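Local atomic coordinates of putative aminopeptidase (Leishmania major, PDB entry 5NTH), a protein that probably acts as a manganese-dependent M17 leucyl aminopeptidase, removing residues from the N-termini of peptides, and is seen here with the inhibitor actinonin bound. Residues 414-419 against 529-534; 443-448 against 507-512. All blocks are in the same frame, centred on the assembly; numbering follows the deposited sequence.

Interaction 1: residues 414-419 against 529-534; sequences IDMATL and TLVFEF. With BB2 (actinonin), chain E.
Strand 414-417 packs against helix 529-534 without any hydrogen bond between them, Ile414 and Val531 coming closest with their CA atoms 8.7 Å apart. Ile414 and Met416, alternate residues on one side of the strand, face the helix. Ile414 CG1 lies beside the backbone N and the chain runs on straight from there (chi2 180°); its CD1 sits 3.8 Å from both CD2 and CE2 of the Phe534 ring, approaching obliquely, and the two side chains run alongside each other, pointing opposite ways. Met416 leaves the strand straight and bends at its last torsion (chi3 -76°), which brings CE to 3.9 Å from Val531 CG2. Val328 and Ala331 of helix 323-341 touch Met416 and Val531 respectively. Beyond the strand the chain passes through an inverse gamma turn centred on Thr418, whose OG1 is hydrogen-bonded to the manganese ligand Asp321. Leu419 O then accepts a nearly straight hydrogen bond (171°) from actinonin N1, 2.9 Å away. Strand 412-417 lies inside the mixed sheet of the catalytic domain, with the C-terminal helix 528-536 against one face and the inhibitor at the strand's C-terminal end, an alpha/beta arrangement in which the loop after a central strand lines the active site, as in M17 aminopeptidases.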
loop_
_atom_site.group_PDB
_atom_site.type_symbol
_atom_site.label_atom_id
_atom_site.label_comp_id
_atom_site.label_asym_id
_atom_site.label_seq_id
_atom_site.Cartn_x
_atom_site.Cartn_y
_atom_site.Cartn_z
ATOM N N ILE A 414 6.293 37.294 -11.438
ATOM C CA ILE A 414 6.965 36.018 -11.591
ATOM C C ILE A 414 6.866 35.218 -10.312
ATOM O O ILE A 414 7.431 35.610 -9.288
ATOM C CB ILE A 414 8.453 36.174 -11.911
ATOM C CG1 ILE A 414 8.630 37.090 -13.115
ATOM C CG2 ILE A 414 9.059 34.800 -12.166
ATOM C CD1 ILE A 414 10.080 37.300 -13.484
ATOM N N ASP A 415 6.197 34.071 -10.411
ATOM C CA ASP A 415 5.967 33.183 -9.275
ATOM C C ASP A 415 6.864 31.975 -9.450
ATOM O O ASP A 415 6.856 31.319 -10.498
ATOM C CB ASP A 415 4.484 32.771 -9.241
ATOM C CG ASP A 415 4.043 32.186 -7.895
ATOM O OD1 ASP A 415 4.250 32.848 -6.858
ATOM O OD2 ASP A 415 3.452 31.076 -7.878
ATOM N N MET A 416 7.663 31.686 -8.439
ATOM C CA MET A 416 8.604 30.573 -8.547
ATOM C C MET A 416 8.545 29.733 -7.314
ATOM O O MET A 416 8.665 30.251 -6.213
ATOM C CB MET A 416 10.035 31.054 -8.785
ATOM C CG MET A 416 10.987 29.934 -9.134
ATOM S SD MET A 416 12.683 30.492 -9.314
ATOM C CE MET A 416 12.637 31.296 -10.901
ATOM N N ALA A 417 8.394 28.426 -7.519
ATOM C CA ALA A 417 8.083 27.511 -6.440
ATOM C C ALA A 417 8.419 26.065 -6.796
ATOM O O ALA A 417 8.242 25.661 -7.942
ATOM C CB ALA A 417 6.622 27.638 -6.122
ATOM N N THR A 418 8.944 25.313 -5.823
ATOM C CA THR A 418 9.055 23.839 -5.905
ATOM C C THR A 418 7.683 23.298 -5.523
ATOM O O THR A 418 7.427 22.962 -4.373
ATOM C CB THR A 418 10.105 23.267 -4.922
ATOM O OG1 THR A 418 9.862 23.795 -3.619
ATOM C CG2 THR A 418 11.512 23.659 -5.315
ATOM N N LEU A 419 6.771 23.266 -6.463
ATOM C CA LEU A 419 5.402 23.235 -6.044
ATOM C C LEU A 419 4.842 21.830 -5.951
ATOM O O LEU A 419 4.214 21.519 -4.948
ATOM C CB LEU A 419 4.526 24.136 -6.911
ATOM C CG LEU A 419 3.225 24.496 -6.185
ATOM C CD1 LEU A 419 3.459 25.278 -4.895
ATOM C CD2 LEU A 419 2.314 25.301 -7.089
ATOM N N THR A 529 19.461 32.261 -12.946
ATOM C CA THR A 529 19.897 32.647 -14.278
ATOM C C THR A 529 18.725 32.675 -15.260
ATOM O O THR A 529 18.817 33.310 -16.335
ATOM C CB THR A 529 21.009 31.703 -14.794
ATOM O OG1 THR A 529 22.022 31.549 -13.792
ATOM C CG2 THR A 529 21.689 32.265 -16.023
ATOM N N LEU A 530 17.630 31.988 -14.924
ATOM C CA LEU A 530 16.445 32.075 -15.742
ATOM C C LEU A 530 15.949 33.519 -15.699
ATOM O O LEU A 530 15.732 34.143 -16.730
ATOM C CB LEU A 530 15.390 31.104 -15.255
ATOM C CG LEU A 530 14.061 31.153 -16.017
ATOM C CD1 LEU A 530 14.170 30.743 -17.488
ATOM C CD2 LEU A 530 13.084 30.279 -15.270
ATOM N N VAL A 531 15.835 34.042 -14.485
ATOM C CA VAL A 531 15.290 35.375 -14.199
ATOM C C VAL A 531 16.193 36.522 -14.650
ATOM O O VAL A 531 15.723 37.550 -15.118
ATOM C CB VAL A 531 15.046 35.508 -12.699
ATOM C CG1 VAL A 531 14.872 36.945 -12.259
ATOM C CG2 VAL A 531 13.812 34.730 -12.321
ATOM N N PHE A 532 17.489 36.355 -14.467
ATOM C CA PHE A 532 18.441 37.277 -15.015
ATOM C C PHE A 532 18.234 37.407 -16.528
ATOM O O PHE A 532 18.077 38.509 -17.023
ATOM C CB PHE A 532 19.849 36.821 -14.676
ATOM C CG PHE A 532 20.874 37.894 -14.820
ATOM C CD1 PHE A 532 21.503 38.100 -16.017
ATOM C CD2 PHE A 532 21.199 38.715 -13.733
ATOM C CE1 PHE A 532 22.460 39.097 -16.135
ATOM C CE2 PHE A 532 22.162 39.716 -13.840
ATOM C CZ PHE A 532 22.795 39.902 -15.047
ATOM N N GLU A 533 18.166 36.294 -17.251
ATOM C CA GLU A 533 17.957 36.354 -18.712
ATOM C C GLU A 533 16.625 36.981 -19.063
ATOM O O GLU A 533 16.573 37.951 -19.829
ATOM C CB GLU A 533 18.024 34.975 -19.372
ATOM C CG GLU A 533 19.424 34.591 -19.797
ATOM C CD GLU A 533 20.025 35.516 -20.869
ATOM O OE1 GLU A 533 19.321 35.853 -21.861
ATOM O OE2 GLU A 533 21.228 35.898 -20.716
ATOM N N PHE A 534 15.567 36.418 -18.490
ATOM C CA PHE A 534 14.224 36.853 -18.746
ATOM C C PHE A 534 14.066 38.365 -18.605
ATOM O O PHE A 534 13.511 39.000 -19.490
ATOM C CB PHE A 534 13.251 36.117 -17.813
ATOM C CG PHE A 534 11.825 36.527 -17.995
ATOM C CD1 PHE A 534 11.103 36.080 -19.095
ATOM C CD2 PHE A 534 11.219 37.388 -17.091
ATOM C CE1 PHE A 534 9.791 36.477 -19.287
ATOM C CE2 PHE A 534 9.904 37.783 -17.264
ATOM C CZ PHE A 534 9.189 37.329 -18.365
HETATM C C5 BB2 E . 4.007 18.241 -3.527
HETATM C C3 BB2 E . 4.127 19.066 -2.282
HETATM O O4 BB2 E . 4.182 18.479 -1.237
HETATM N N1 BB2 E . 4.217 20.388 -2.329
HETATM O O2 BB2 E . 4.371 21.117 -1.128
HETATM C C6 BB2 E . 2.671 17.508 -3.524
HETATM C C12 BB2 E . 2.820 16.291 -4.379
HETATM O O13 BB2 E . 2.635 16.406 -5.560
HETATM C C7 BB2 E . 1.572 18.452 -4.031
HETATM C C8 BB2 E . 0.199 17.801 -4.163
HETATM C C9 BB2 E . -0.402 17.449 -2.810
HETATM C C10 BB2 E . -0.821 15.990 -2.752
HETATM C C11 BB2 E . -2.080 15.746 -3.567
HETATM N N14 BB2 E . 3.170 15.139 -3.823
HETATM C C15 BB2 E . 3.365 13.938 -4.628
HETATM C C16 BB2 E . 4.549 13.086 -4.111
HETATM C C18 BB2 E . 4.380 11.568 -4.276
HETATM C C17 BB2 E . 5.865 13.541 -4.774
HETATM C C19 BB2 E . 2.040 13.233 -4.788
HETATM O O20 BB2 E . 1.480 13.401 -5.852
HETATM N N21 BB2 E . 1.492 12.460 -3.823
HETATM C C22 BB2 E . 0.566 11.374 -4.175
HETATM C C23 BB2 E . 1.661 12.483 -2.362
HETATM C C24 BB2 E . 1.217 11.117 -1.837
HETATM C C25 BB2 E . 0.638 10.363 -3.019
HETATM C C26 BB2 E . -0.836 11.994 -4.281
HETATM O O27 BB2 E . -0.943 12.887 -5.399
#

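Interaction 2: residues 443-448 against 507-512; sequences KDMISA and PFVHVD
Met445, the one residue of helix 443-448 to touch strand 508-512, lays its side chain over Val509 and Val511. Its CG stands anti to the backbone N (chi1 -169°), which sends the chain off the helix toward the sheet. Two successive bends follow, chi2 65° and chi3 74°, and they fold the thioether back on itself so that CE comes to rest against the same valine methyl that CG approaches. Met445 CE lies 3.6 Å from Val509 CG1. Met445 CG lies 4.2 Å from Val509 CG1, so this one methyl is met twice. Val509 offers it by turning CG1 opposite its own backbone N, and the valine and methionine side chains cross at a slant. Val511, two residues further along the same side of the strand, adds a looser touch through CG2, 4.5 Å from Met445 CG. Helix 439-452 thus packs on one face of the mixed sheet of the alpha/beta catalytic domain, where strand 508-512 runs between its parallel neighbour 412-417 and the antiparallel strand 432-436. His510, between the two valines, points away from the helix; its ND1 is hydrogen-bonded to Asp415 OD2. Phe534 of helix 528-536 also packs on Met445, and Val434 and Ala432 of strand 432-436 touch Val509 and Val511. The solvent side of the helix is polar: Ser447 OG gives a hydrogen bond to Lys443 O at 3.1 Å, from somewhat out of the carbonyl plane, while Ser447 N reaches that oxygen from the opposite face.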
loop_
_atom_site.group_PDB
_atom_site.type_symbol
_atom_site.label_atom_id
_atom_site.label_comp_id
_atom_site.label_asym_id
_atom_site.label_seq_id
_atom_site.Cartn_x
_atom_site.Cartn_y
_atom_site.Cartn_z
ATOM N N LYS A 443 6.267 32.286 -24.089
ATOM C CA LYS A 443 7.368 32.196 -25.062
ATOM C C LYS A 443 8.671 32.796 -24.554
ATOM O O LYS A 443 9.747 32.228 -24.792
ATOM C CB LYS A 443 7.019 32.934 -26.348
ATOM C CG LYS A 443 6.214 32.128 -27.345
ATOM C CD LYS A 443 5.608 33.067 -28.413
ATOM C CE LYS A 443 4.515 32.423 -29.262
ATOM N NZ LYS A 443 3.636 31.532 -28.446
ATOM N N ASP A 444 8.565 33.954 -23.894
ATOM C CA ASP A 444 9.736 34.693 -23.396
ATOM C C ASP A 444 10.464 34.008 -22.244
ATOM O O ASP A 444 11.680 34.100 -22.123
ATOM C CB ASP A 444 9.351 36.098 -22.925
ATOM C CG ASP A 444 9.066 37.091 -24.091
ATOM O OD1 ASP A 444 9.355 36.811 -25.308
ATOM O OD2 ASP A 444 8.531 38.181 -23.735
ATOM N N MET A 445 9.709 33.373 -21.374
ATOM C CA MET A 445 10.279 32.621 -20.302
ATOM C C MET A 445 10.927 31.360 -20.872
ATOM O O MET A 445 12.020 31.033 -20.479
ATOM C CB MET A 445 9.229 32.309 -19.257
ATOM C CG MET A 445 9.803 31.748 -17.978
ATOM S SD MET A 445 10.860 32.871 -17.036
ATOM C CE MET A 445 9.719 34.024 -16.298
ATOM N N ILE A 446 10.287 30.696 -21.836
ATOM C CA ILE A 446 10.896 29.517 -22.473
ATOM C C ILE A 446 12.253 29.886 -23.050
ATOM O O ILE A 446 13.251 29.195 -22.842
ATOM C CB ILE A 446 9.988 28.899 -23.555
ATOM C CG1 ILE A 446 8.669 28.395 -22.955
ATOM C CG2 ILE A 446 10.638 27.739 -24.286
ATOM C CD1 ILE A 446 8.696 27.892 -21.534
ATOM N N SER A 447 12.277 31.006 -23.748
ATOM C CA SER A 447 13.503 31.513 -24.349
ATOM C C SER A 447 14.565 31.927 -23.373
ATOM O O SER A 447 15.738 31.787 -23.688
ATOM C CB SER A 447 13.192 32.708 -25.231
ATOM O OG SER A 447 12.441 32.243 -26.326
ATOM N N ALA A 448 14.189 32.478 -22.226
ATOM C CA ALA A 448 15.205 32.846 -21.263
ATOM C C ALA A 448 15.790 31.563 -20.661
ATOM O O ALA A 448 16.951 31.502 -20.314
ATOM C CB ALA A 448 14.632 33.752 -20.208
ATOM N N PRO A 507 0.931 40.168 -17.174
ATOM C CA PRO A 507 1.098 38.735 -17.093
ATOM C C PRO A 507 1.498 38.180 -15.726
ATOM O O PRO A 507 2.283 38.791 -14.979
ATOM C CB PRO A 507 2.242 38.469 -18.073
ATOM C CG PRO A 507 2.277 39.646 -18.951
ATOM C CD PRO A 507 1.970 40.762 -18.020
ATOM N N PHE A 508 0.967 36.996 -15.446
ATOM C CA PHE A 508 1.355 36.204 -14.298
ATOM C C PHE A 508 2.060 34.974 -14.840
ATOM O O PHE A 508 1.463 34.229 -15.638
ATOM C CB PHE A 508 0.098 35.803 -13.546
ATOM C CG PHE A 508 0.323 34.787 -12.475
ATOM C CD1 PHE A 508 0.918 35.153 -11.281
ATOM C CD2 PHE A 508 -0.073 33.474 -12.660
ATOM C CE1 PHE A 508 1.127 34.227 -10.290
ATOM C CE2 PHE A 508 0.116 32.544 -11.668
ATOM C CZ PHE A 508 0.716 32.924 -10.477
ATOM N N VAL A 509 3.318 34.790 -14.431
ATOM C CA VAL A 509 4.170 33.695 -14.922
ATOM C C VAL A 509 4.600 32.873 -13.757
ATOM O O VAL A 509 5.399 33.325 -12.942
ATOM C CB VAL A 509 5.454 34.184 -15.607
ATOM C CG1 VAL A 509 6.238 33.029 -16.210
ATOM C CG2 VAL A 509 5.098 35.172 -16.696
ATOM N N HIS A 510 4.072 31.654 -13.717
ATOM C CA HIS A 510 4.306 30.722 -12.634
ATOM C C HIS A 510 5.288 29.678 -13.063
ATOM O O HIS A 510 5.024 28.974 -14.025
ATOM C CB HIS A 510 3.009 30.066 -12.279
ATOM C CG HIS A 510 3.121 29.009 -11.230
ATOM N ND1 HIS A 510 3.108 29.291 -9.884
ATOM C CD2 HIS A 510 3.180 27.665 -11.330
ATOM C CE1 HIS A 510 3.185 28.170 -9.198
ATOM N NE2 HIS A 510 3.219 27.167 -10.053
ATOM N N VAL A 511 6.412 29.585 -12.350
ATOM C CA VAL A 511 7.436 28.592 -12.658
ATOM C C VAL A 511 7.505 27.523 -11.578
ATOM O O VAL A 511 7.888 27.770 -10.432
ATOM C CB VAL A 511 8.822 29.221 -12.855
ATOM C CG1 VAL A 511 9.803 28.168 -13.349
ATOM C CG2 VAL A 511 8.753 30.354 -13.853
ATOM N N ASP A 512 7.128 26.317 -11.966
ATOM C CA ASP A 512 7.127 25.176 -11.057
ATOM C C ASP A 512 8.397 24.367 -11.234
ATOM O O ASP A 512 8.504 23.594 -12.148
ATOM C CB ASP A 512 5.895 24.300 -11.313
ATOM C CG ASP A 512 5.705 23.221 -10.273
ATOM O OD1 ASP A 512 6.509 23.102 -9.320
ATOM O OD2 ASP A 512 4.716 22.491 -10.420
#

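Both interactions are buried and apolar, each pressing a helix on the same face of one sheet, where strands 412-417 and 508-512 are neighbours. Asp415 of interaction 1 joins them through its backbone: its O probably accepts a hydrogen bond from Val511 N, 2.6 Å away. The helices meet as well, Phe534 N lying 3.3 Å from Ala448 CB. Interaction 1, closer to the centre of the chain, buries 179 Å², mostly through two separate pairs, and continues into the inhibitor site at Leu419. Interaction 2 buries 108 Å² through a single methionine, and its helix turns a polar side to solvent.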